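S-adenosylmethionine:tRNA ribosyltransferase-isomerase (Thermus thermophilus, PDB 1WDI) probably transfers and isomerizes the ribose of S-adenosylmethionine onto the 7-aminomethyl group of preQ1-tRNA, giving epoxyqueuosine in queuosine biosynthesis. Local coordinates at residues A[30-40]-A[316-327]; A[228-236]-A[259-267]. All coordinates share one frame; numbering follows the deposited sequence.

Both contacts lay a helix near the C-terminal half of the chain against strands of the same large mixed sheet or the loop joining them, with centres about 25 Å apart and no touch between them. Interaction 1 lies toward the periphery: the loop that follows strand 28-32 and leads into strand 40-44 meets helix 318-330, an apolar side running beside an arginine that holds backbone carbonyls. Interaction 2, nested within the loop that interaction 1 closes along the chain, sits closer to the middle of the molecule. There strand 231-235 crosses helix 258-266 through an acid-arginine pair, a tyrosine lying over alanine and a hydroxyl pair.

Interaction 1 of 2, residues A[30-40]-A[316-327]; sequences MVVYREGPFRV and LGRERTLEAYRL
Arg-320, in the first turn of helix 318-330, reaches into the beta-hairpin connection between antiparallel strands 28-32 and 40-44 and takes hold of its backbone. Its chain starts with CG anti to the backbone N (chi1 179°) and bends at chi3 (-66°), which brings the guanidinium in among the loop carbonyls. NH1 and NH2 grip Gly-36 O end-on, at 2.9 and 3.0 Å, with that oxygen near the guanidinium plane. NH1 also donates to Tyr-33 O (3.0 Å), approaching tilted from that carbonyl's plane, and so bridges two carbonyls three residues apart. Replacing Arg-320 by a leucine would probably leave the carbonyls of Tyr-33 and Gly-36 without these donors and the loop less firmly tied to the helix. A water donates to both Arg-34 O and Leu-316 O, adding a second polar link.

Phe-38 and Arg-320 run alongside in opposite senses, their planes nearly perpendicular at 79°. The CG methylene of Arg-320 lies at the edge of the phenyl ring, 4.2 Å from CD1, while the backbone of Phe-38 passes over one face of the guanidinium. Farther along the helix, CB of Glu-323 approaches CE1 of the ring.

An apolar side runs from Leu-316 to Leu-327. Leu-316, the last residue of helix 307-316, sends CD2 to meet CG1 of Val-32 tip to tip and lays CD1 against the backbone at Arg-34; Ile-344 of strand 341-344 touches both Leu-316 and Val-32. Met-30, extended until it bends near its end, lays its thioether beside Ala-324. Its CE methyl lies 3.5 Å from Ala-324 O and also touches Leu-327, whose CD2 meets Val-40 CG2 head-on at 3.5 Å.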
loop_
_atom_site.group_PDB
_atom_site.type_symbol
_atom_site.label_atom_id
_atom_site.label_comp_id
_atom_site.label_asym_id
_atom_site.label_seq_id
_atom_site.Cartn_x
_atom_site.Cartn_y
_atom_site.Cartn_z
ATOM N N MET A 30 -9.474 -16.755 3.222
ATOM C CA MET A 30 -8.913 -18.094 3.157
ATOM C C MET A 30 -7.713 -18.111 4.087
ATOM O O MET A 30 -6.773 -17.331 3.913
ATOM C CB MET A 30 -8.456 -18.456 1.732
ATOM C CG MET A 30 -7.821 -19.842 1.654
ATOM S SD MET A 30 -7.025 -20.268 0.067
ATOM C CE MET A 30 -8.447 -20.707 -0.874
ATOM N N VAL A 31 -7.752 -18.981 5.091
ATOM C CA VAL A 31 -6.637 -19.096 6.018
ATOM C C VAL A 31 -5.806 -20.301 5.580
ATOM O O VAL A 31 -6.335 -21.408 5.452
ATOM C CB VAL A 31 -7.121 -19.325 7.469
ATOM C CG1 VAL A 31 -5.915 -19.424 8.410
ATOM C CG2 VAL A 31 -8.051 -18.179 7.902
ATOM N N VAL A 32 -4.519 -20.088 5.325
ATOM C CA VAL A 32 -3.646 -21.189 4.918
ATOM C C VAL A 32 -2.372 -21.166 5.761
ATOM O O VAL A 32 -1.891 -20.100 6.140
ATOM C CB VAL A 32 -3.301 -21.104 3.404
ATOM C CG1 VAL A 32 -2.609 -19.795 3.099
ATOM C CG2 VAL A 32 -2.418 -22.285 2.997
ATOM N N TYR A 33 -1.830 -22.341 6.065
ATOM C CA TYR A 33 -0.631 -22.426 6.894
ATOM C C TYR A 33 0.676 -22.693 6.140
ATOM O O TYR A 33 0.713 -23.518 5.226
ATOM C CB TYR A 33 -0.840 -23.488 7.973
ATOM C CG TYR A 33 -2.044 -23.216 8.846
ATOM C CD1 TYR A 33 -3.333 -23.500 8.398
ATOM C CD2 TYR A 33 -1.900 -22.631 10.107
ATOM C CE1 TYR A 33 -4.450 -23.206 9.178
ATOM C CE2 TYR A 33 -3.012 -22.330 10.896
ATOM C CZ TYR A 33 -4.284 -22.621 10.422
ATOM O OH TYR A 33 -5.391 -22.307 11.181
ATOM N N ARG A 34 1.738 -21.987 6.540
ATOM C CA ARG A 34 3.068 -22.112 5.930
ATOM C C ARG A 34 3.694 -23.460 6.238
ATOM O O ARG A 34 4.364 -24.052 5.393
ATOM C CB ARG A 34 4.054 -21.067 6.474
ATOM C CG ARG A 34 3.622 -19.625 6.472
ATOM C CD ARG A 34 4.669 -18.776 7.212
ATOM N NE ARG A 34 5.875 -18.543 6.420
ATOM C CZ ARG A 34 6.964 -17.929 6.880
ATOM N NH1 ARG A 34 7.003 -17.496 8.132
ATOM N NH2 ARG A 34 8.006 -17.724 6.081
ATOM N N GLU A 35 3.500 -23.911 7.473
ATOM C CA GLU A 35 4.061 -25.168 7.953
ATOM C C GLU A 35 3.007 -26.254 8.129
ATOM O O GLU A 35 1.804 -25.980 8.142
ATOM C CB GLU A 35 4.764 -24.927 9.290
ATOM C CG GLU A 35 5.873 -23.889 9.236
ATOM C CD GLU A 35 6.216 -23.342 10.609
ATOM O OE1 GLU A 35 5.353 -22.659 11.211
ATOM O OE2 GLU A 35 7.342 -23.595 11.092
ATOM N N GLY A 36 3.477 -27.489 8.275
ATOM C CA GLY A 36 2.579 -28.612 8.446
ATOM C C GLY A 36 1.882 -28.962 7.145
ATOM O O GLY A 36 2.182 -28.376 6.105
ATOM N N PRO A 37 0.933 -29.908 7.176
ATOM C CA PRO A 37 0.185 -30.343 5.994
ATOM C C PRO A 37 -0.604 -29.217 5.338
ATOM O O PRO A 37 -0.906 -28.198 5.969
ATOM C CB PRO A 37 -0.753 -31.414 6.547
ATOM C CG PRO A 37 -0.043 -31.918 7.757
ATOM C CD PRO A 37 0.494 -30.652 8.369
ATOM N N PHE A 38 -0.935 -29.409 4.067
ATOM C CA PHE A 38 -1.734 -28.438 3.343
ATOM C C PHE A 38 -3.088 -28.419 4.059
ATOM O O PHE A 38 -3.710 -29.459 4.241
ATOM C CB PHE A 38 -1.941 -28.893 1.898
ATOM C CG PHE A 38 -2.774 -27.947 1.074
ATOM C CD1 PHE A 38 -2.196 -26.833 0.470
ATOM C CD2 PHE A 38 -4.135 -28.173 0.897
ATOM C CE1 PHE A 38 -2.960 -25.959 -0.301
ATOM C CE2 PHE A 38 -4.912 -27.307 0.128
ATOM C CZ PHE A 38 -4.325 -26.196 -0.475
ATOM N N ARG A 39 -3.532 -27.243 4.475
ATOM C CA ARG A 39 -4.817 -27.124 5.147
ATOM C C ARG A 39 -5.256 -25.672 5.145
ATOM O O ARG A 39 -4.448 -24.762 5.341
ATOM C CB ARG A 39 -4.741 -27.660 6.585
ATOM C CG ARG A 39 -3.795 -26.918 7.506
ATOM C CD ARG A 39 -3.666 -27.651 8.839
ATOM N NE ARG A 39 -2.844 -26.917 9.798
ATOM C CZ ARG A 39 -1.540 -26.690 9.661
ATOM N NH1 ARG A 39 -0.877 -27.146 8.598
ATOM N NH2 ARG A 39 -0.898 -25.992 10.589
ATOM N N VAL A 40 -6.538 -25.464 4.889
ATOM C CA VAL A 40 -7.081 -24.125 4.846
ATOM C C VAL A 40 -8.409 -24.072 5.586
ATOM O O VAL A 40 -9.045 -25.098 5.834
ATOM C CB VAL A 40 -7.322 -23.664 3.386
ATOM C CG1 VAL A 40 -6.039 -23.791 2.570
ATOM C CG2 VAL A 40 -8.429 -24.496 2.757
ATOM N N LEU A 316 4.858 -18.056 1.596
ATOM C CA LEU A 316 4.157 -19.329 1.765
ATOM C C LEU A 316 4.764 -20.540 1.049
ATOM O O LEU A 316 4.481 -21.681 1.417
ATOM C CB LEU A 316 2.703 -19.155 1.312
ATOM C CG LEU A 316 1.777 -20.376 1.242
ATOM C CD1 LEU A 316 1.691 -21.046 2.594
ATOM C CD2 LEU A 316 0.396 -19.934 0.757
ATOM N N GLY A 317 5.599 -20.290 0.043
ATOM C CA GLY A 317 6.182 -21.370 -0.739
ATOM C C GLY A 317 5.483 -21.342 -2.095
ATOM O O GLY A 317 4.254 -21.261 -2.158
ATOM N N ARG A 318 6.245 -21.417 -3.183
ATOM C CA ARG A 318 5.651 -21.347 -4.514
ATOM C C ARG A 318 4.595 -22.408 -4.823
ATOM O O ARG A 318 3.486 -22.073 -5.238
ATOM C CB ARG A 318 6.746 -21.378 -5.591
ATOM C CG ARG A 318 6.209 -21.189 -7.008
ATOM C CD ARG A 318 7.323 -21.050 -8.055
ATOM N NE ARG A 318 8.261 -22.171 -8.030
ATOM C CZ ARG A 318 9.381 -22.201 -7.309
ATOM N NH1 ARG A 318 9.720 -21.165 -6.546
ATOM N NH2 ARG A 318 10.162 -23.276 -7.342
ATOM N N GLU A 319 4.930 -23.677 -4.624
ATOM C CA GLU A 319 3.989 -24.756 -4.906
ATOM C C GLU A 319 2.740 -24.667 -4.024
ATOM O O GLU A 319 1.629 -24.766 -4.532
ATOM C CB GLU A 319 4.683 -26.116 -4.733
ATOM C CG GLU A 319 3.785 -27.347 -4.880
ATOM C CD GLU A 319 2.926 -27.336 -6.142
ATOM O OE1 GLU A 319 3.355 -26.767 -7.167
ATOM O OE2 GLU A 319 1.816 -27.917 -6.111
ATOM N N ARG A 320 2.912 -24.466 -2.719
ATOM C CA ARG A 320 1.754 -24.361 -1.830
ATOM C C ARG A 320 0.909 -23.136 -2.167
ATOM O O ARG A 320 -0.319 -23.158 -2.030
ATOM C CB ARG A 320 2.185 -24.315 -0.353
ATOM C CG ARG A 320 1.001 -24.188 0.607
ATOM C CD ARG A 320 1.315 -24.669 2.014
ATOM N NE ARG A 320 1.581 -26.104 2.053
ATOM C CZ ARG A 320 1.856 -26.786 3.155
ATOM N NH1 ARG A 320 1.899 -26.164 4.329
ATOM N NH2 ARG A 320 2.109 -28.088 3.081
ATOM N N THR A 321 1.561 -22.065 -2.614
ATOM C CA THR A 321 0.840 -20.853 -2.984
ATOM C C THR A 321 -0.033 -21.103 -4.214
ATOM O O THR A 321 -1.207 -20.734 -4.232
ATOM C CB THR A 321 1.810 -19.688 -3.277
ATOM O OG1 THR A 321 2.484 -19.319 -2.068
ATOM C CG2 THR A 321 1.054 -18.480 -3.816
ATOM N N LEU A 322 0.533 -21.731 -5.243
ATOM C CA LEU A 322 -0.240 -22.021 -6.452
ATOM C C LEU A 322 -1.403 -22.970 -6.131
ATOM O O LEU A 322 -2.494 -22.837 -6.678
ATOM C CB LEU A 322 0.665 -22.634 -7.529
ATOM C CG LEU A 322 1.836 -21.744 -7.968
ATOM C CD1 LEU A 322 2.640 -22.445 -9.056
ATOM C CD2 LEU A 322 1.307 -20.411 -8.471
ATOM N N GLU A 323 -1.164 -23.930 -5.246
ATOM C CA GLU A 323 -2.205 -24.871 -4.849
ATOM C C GLU A 323 -3.367 -24.114 -4.190
ATOM O O GLU A 323 -4.530 -24.311 -4.541
ATOM C CB GLU A 323 -1.637 -25.903 -3.868
ATOM C CG GLU A 323 -0.763 -26.970 -4.515
ATOM C CD GLU A 323 0.090 -27.715 -3.509
ATOM O OE1 GLU A 323 -0.170 -27.589 -2.292
ATOM O OE2 GLU A 323 1.021 -28.431 -3.932
ATOM N N ALA A 324 -3.040 -23.238 -3.243
ATOM C CA ALA A 324 -4.053 -22.454 -2.540
ATOM C C ALA A 324 -4.816 -21.550 -3.499
ATOM O O ALA A 324 -6.026 -21.352 -3.350
ATOM C CB ALA A 324 -3.399 -21.618 -1.438
ATOM N N TYR A 325 -4.112 -20.997 -4.482
ATOM C CA TYR A 325 -4.753 -20.119 -5.454
ATOM C C TYR A 325 -5.704 -20.897 -6.356
ATOM O O TYR A 325 -6.775 -20.407 -6.709
ATOM C CB TYR A 325 -3.707 -19.388 -6.301
ATOM C CG TYR A 325 -3.348 -18.018 -5.761
ATOM C CD1 TYR A 325 -2.671 -17.875 -4.552
ATOM C CD2 TYR A 325 -3.707 -16.865 -6.454
ATOM C CE1 TYR A 325 -2.358 -16.607 -4.046
ATOM C CE2 TYR A 325 -3.406 -15.601 -5.959
ATOM C CZ TYR A 325 -2.732 -15.478 -4.757
ATOM O OH TYR A 325 -2.436 -14.218 -4.271
ATOM N N ARG A 326 -5.317 -22.112 -6.728
ATOM C CA ARG A 326 -6.176 -22.937 -7.568
ATOM C C ARG A 326 -7.425 -23.276 -6.758
ATOM O O ARG A 326 -8.534 -23.272 -7.284
ATOM C CB ARG A 326 -5.443 -24.213 -7.987
ATOM C CG ARG A 326 -5.389 -24.421 -9.488
ATOM C CD ARG A 326 -3.983 -24.780 -9.947
ATOM N NE ARG A 326 -3.473 -25.972 -9.276
ATOM C CZ ARG A 326 -2.187 -26.181 -9.026
ATOM N NH1 ARG A 326 -1.288 -25.274 -9.397
ATOM N NH2 ARG A 326 -1.801 -27.281 -8.395
ATOM N N LEU A 327 -7.241 -23.554 -5.471
ATOM C CA LEU A 327 -8.363 -23.868 -4.592
ATOM C C LEU A 327 -9.282 -22.651 -4.500
ATOM O O LEU A 327 -10.502 -22.777 -4.572
ATOM C CB LEU A 327 -7.872 -24.243 -3.186
ATOM C CG LEU A 327 -8.982 -24.573 -2.171
ATOM C CD1 LEU A 327 -9.714 -25.838 -2.628
ATOM C CD2 LEU A 327 -8.399 -24.779 -0.770
HETATM O O HOH W 1 4.903 -23.985 2.693
#

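Interaction 2 of 2, residues A[228-236]-A[259-267]; sequences MHAEPYAIP and TVVRALESA
Glu-231, Arg-262 and Tyr-233 carry the contact in which helix 258-266 packs across strand 231-235 of the large mixed sheet; the axes of segments 231-235 and 259-266 approach to 9.3 Å at 71°. Glu-231 reaches from the strand with CG anti to the backbone N (chi1 178°) and the chain extended, which sets OE1 over one face of the Arg-262 guanidinium. OE1 lies 3.3 Å from NE, well out of the guanidinium plane, making a salt bridge of charges alone. Met-228 SD lies over the opposite face, although this methionine is poorly ordered. At the edge, NH2 donates to His-229 O (3.0 Å), almost in line with the C=O bond, and it also makes a weak bond to Thr-281 O on neighbouring strand 277-281.

Tyr-233 lies over Ala-263 in a CH-pi contact, the alanine CB 4.0 Å from the ring centroid. The phenol oxygen reaches past it to share a hydrogen bond with Ser-266 OG (3.1 Å). Beside the ring, Ile-235 presses CD1 tightly on Ala-267 CB (3.4 Å).

Glu-231 OE2 touches the CG2 methyl of Thr-259, whose OG1 binds a citrate probably from the crystallisation liquor; OE2 also lies 3.1 Å from Thr-259 O, two acceptors without a hydrogen bond between them. The acid-arginine pair is thus electrostatic, while the directed N-H spent on His-229 O limits the guanidinium's rotation.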
loop_
_atom_site.group_PDB
_atom_site.type_symbol
_atom_site.label_atom_id
_atom_site.label_comp_id
_atom_site.label_asym_id
_atom_site.label_seq_id
_atom_site.Cartn_x
_atom_site.Cartn_y
_atom_site.Cartn_z
ATOM N N MET A 228 12.319 -2.175 -9.769
ATOM C CA MET A 228 10.917 -2.190 -9.370
ATOM C C MET A 228 10.474 -0.826 -8.849
ATOM O O MET A 228 11.301 0.003 -8.466
ATOM C CB MET A 228 10.686 -3.251 -8.289
ATOM C CG MET A 228 9.255 -3.300 -7.773
ATOM S SD MET A 228 9.016 -4.493 -6.449
ATOM C CE MET A 228 8.360 -5.875 -7.368
ATOM N N HIS A 229 9.163 -0.605 -8.840
ATOM C CA HIS A 229 8.587 0.649 -8.369
ATOM C C HIS A 229 9.040 0.938 -6.938
ATOM O O HIS A 229 8.611 0.266 -5.999
ATOM C CB HIS A 229 7.058 0.572 -8.414
ATOM C CG HIS A 229 6.512 0.105 -9.729
ATOM N ND1 HIS A 229 6.774 0.752 -10.919
ATOM C CD2 HIS A 229 5.711 -0.942 -10.040
ATOM C CE1 HIS A 229 6.158 0.123 -11.905
ATOM N NE2 HIS A 229 5.506 -0.908 -11.398
ATOM N N ALA A 230 9.907 1.933 -6.777
ATOM C CA ALA A 230 10.413 2.306 -5.460
ATOM C C ALA A 230 9.259 2.662 -4.529
ATOM O O ALA A 230 8.264 3.248 -4.954
ATOM C CB ALA A 230 11.373 3.484 -5.581
ATOM N N GLU A 231 9.396 2.306 -3.257
ATOM C CA GLU A 231 8.360 2.582 -2.271
ATOM C C GLU A 231 8.906 3.402 -1.104
ATOM O O GLU A 231 9.652 2.888 -0.273
ATOM C CB GLU A 231 7.775 1.265 -1.744
ATOM C CG GLU A 231 6.710 1.424 -0.662
ATOM C CD GLU A 231 6.222 0.087 -0.116
ATOM O OE1 GLU A 231 5.802 -0.769 -0.925
ATOM O OE2 GLU A 231 6.253 -0.106 1.121
ATOM N N PRO A 232 8.555 4.696 -1.044
ATOM C CA PRO A 232 9.017 5.569 0.039
ATOM C C PRO A 232 8.070 5.401 1.226
ATOM O O PRO A 232 6.855 5.447 1.062
ATOM C CB PRO A 232 8.945 6.956 -0.589
ATOM C CG PRO A 232 7.726 6.849 -1.458
ATOM C CD PRO A 232 7.880 5.476 -2.100
ATOM N N TYR A 233 8.624 5.207 2.418
ATOM C CA TYR A 233 7.796 5.002 3.602
ATOM C C TYR A 233 8.429 5.594 4.852
ATOM O O TYR A 233 9.589 5.996 4.851
ATOM C CB TYR A 233 7.596 3.499 3.827
ATOM C CG TYR A 233 8.904 2.782 4.085
ATOM C CD1 TYR A 233 9.492 2.790 5.353
ATOM C CD2 TYR A 233 9.591 2.157 3.044
ATOM C CE1 TYR A 233 10.738 2.196 5.577
ATOM C CE2 TYR A 233 10.829 1.561 3.253
ATOM C CZ TYR A 233 11.398 1.583 4.521
ATOM O OH TYR A 233 12.624 0.990 4.727
ATOM N N ALA A 234 7.653 5.623 5.927
ATOM C CA ALA A 234 8.141 6.130 7.197
ATOM C C ALA A 234 7.591 5.242 8.297
ATOM O O ALA A 234 6.404 4.928 8.316
ATOM C CB ALA A 234 7.695 7.578 7.408
ATOM N N ILE A 235 8.466 4.817 9.198
ATOM C CA ILE A 235 8.048 3.981 10.307
ATOM C C ILE A 235 8.164 4.766 11.609
ATOM O O ILE A 235 9.262 5.128 12.030
ATOM C CB ILE A 235 8.909 2.714 10.415
ATOM C CG1 ILE A 235 8.798 1.896 9.124
ATOM C CG2 ILE A 235 8.462 1.897 11.623
ATOM C CD1 ILE A 235 9.581 0.620 9.152
ATOM N N PRO A 236 7.023 5.049 12.255
ATOM C CA PRO A 236 7.004 5.791 13.518
ATOM C C PRO A 236 7.855 5.094 14.571
ATOM O O PRO A 236 7.963 3.861 14.588
ATOM C CB PRO A 236 5.520 5.794 13.893
ATOM C CG PRO A 236 4.843 5.802 12.557
ATOM C CD PRO A 236 5.651 4.777 11.787
ATOM N N THR A 259 2.552 -3.984 1.217
ATOM C CA THR A 259 3.232 -2.707 1.352
ATOM C C THR A 259 3.888 -2.710 2.723
ATOM O O THR A 259 5.043 -2.315 2.873
ATOM C CB THR A 259 2.237 -1.548 1.232
ATOM O OG1 THR A 259 1.602 -1.621 -0.049
ATOM C CG2 THR A 259 2.952 -0.203 1.357
ATOM N N VAL A 260 3.146 -3.182 3.722
ATOM C CA VAL A 260 3.672 -3.281 5.078
ATOM C C VAL A 260 4.831 -4.277 5.082
ATOM O O VAL A 260 5.862 -4.045 5.712
ATOM C CB VAL A 260 2.595 -3.776 6.062
ATOM C CG1 VAL A 260 3.256 -4.372 7.291
ATOM C CG2 VAL A 260 1.669 -2.618 6.457
ATOM N N VAL A 261 4.659 -5.398 4.390
ATOM C CA VAL A 261 5.727 -6.395 4.333
ATOM C C VAL A 261 7.021 -5.766 3.790
ATOM O O VAL A 261 8.080 -5.862 4.407
ATOM C CB VAL A 261 5.352 -7.575 3.411
ATOM C CG1 VAL A 261 6.555 -8.494 3.231
ATOM C CG2 VAL A 261 4.164 -8.350 3.996
ATOM N N ARG A 262 6.921 -5.114 2.636
ATOM C CA ARG A 262 8.088 -4.500 2.001
ATOM C C ARG A 262 8.753 -3.440 2.876
ATOM O O ARG A 262 9.977 -3.357 2.937
ATOM C CB ARG A 262 7.685 -3.884 0.655
ATOM C CG ARG A 262 7.179 -4.897 -0.370
ATOM C CD ARG A 262 6.572 -4.199 -1.581
ATOM N NE ARG A 262 7.528 -3.307 -2.226
ATOM C CZ ARG A 262 7.250 -2.536 -3.271
ATOM N NH1 ARG A 262 6.034 -2.543 -3.801
ATOM N NH2 ARG A 262 8.191 -1.755 -3.789
ATOM N N ALA A 263 7.947 -2.629 3.555
ATOM C CA ALA A 263 8.498 -1.590 4.410
ATOM C C ALA A 263 9.219 -2.190 5.616
ATOM O O ALA A 263 10.367 -1.837 5.888
ATOM C CB ALA A 263 7.396 -0.636 4.864
ATOM N N LEU A 264 8.562 -3.105 6.331
ATOM C CA LEU A 264 9.179 -3.730 7.504
ATOM C C LEU A 264 10.463 -4.494 7.164
ATOM O O LEU A 264 11.483 -4.340 7.841
ATOM C CB LEU A 264 8.193 -4.676 8.200
ATOM C CG LEU A 264 6.969 -4.039 8.875
ATOM C CD1 LEU A 264 6.059 -5.134 9.454
ATOM C CD2 LEU A 264 7.436 -3.097 9.990
ATOM N N GLU A 265 10.422 -5.321 6.124
ATOM C CA GLU A 265 11.605 -6.090 5.746
ATOM C C GLU A 265 12.750 -5.186 5.268
ATOM O O GLU A 265 13.913 -5.463 5.529
ATOM C CB GLU A 265 11.246 -7.120 4.667
ATOM C CG GLU A 265 10.287 -8.235 5.134
ATOM C CD GLU A 265 10.871 -9.133 6.224
ATOM O OE1 GLU A 265 12.084 -9.423 6.182
ATOM O OE2 GLU A 265 10.115 -9.575 7.119
ATOM N N SER A 266 12.416 -4.101 4.582
ATOM C CA SER A 266 13.432 -3.168 4.100
ATOM C C SER A 266 14.061 -2.361 5.240
ATOM O O SER A 266 15.221 -1.950 5.157
ATOM C CB SER A 266 12.822 -2.204 3.087
ATOM O OG SER A 266 13.737 -1.161 2.786
ATOM N N ALA A 267 13.293 -2.146 6.303
ATOM C CA ALA A 267 13.753 -1.371 7.455
ATOM C C ALA A 267 14.512 -2.197 8.485
ATOM O O ALA A 267 14.994 -1.659 9.478
ATOM C CB ALA A 267 12.565 -0.691 8.123
#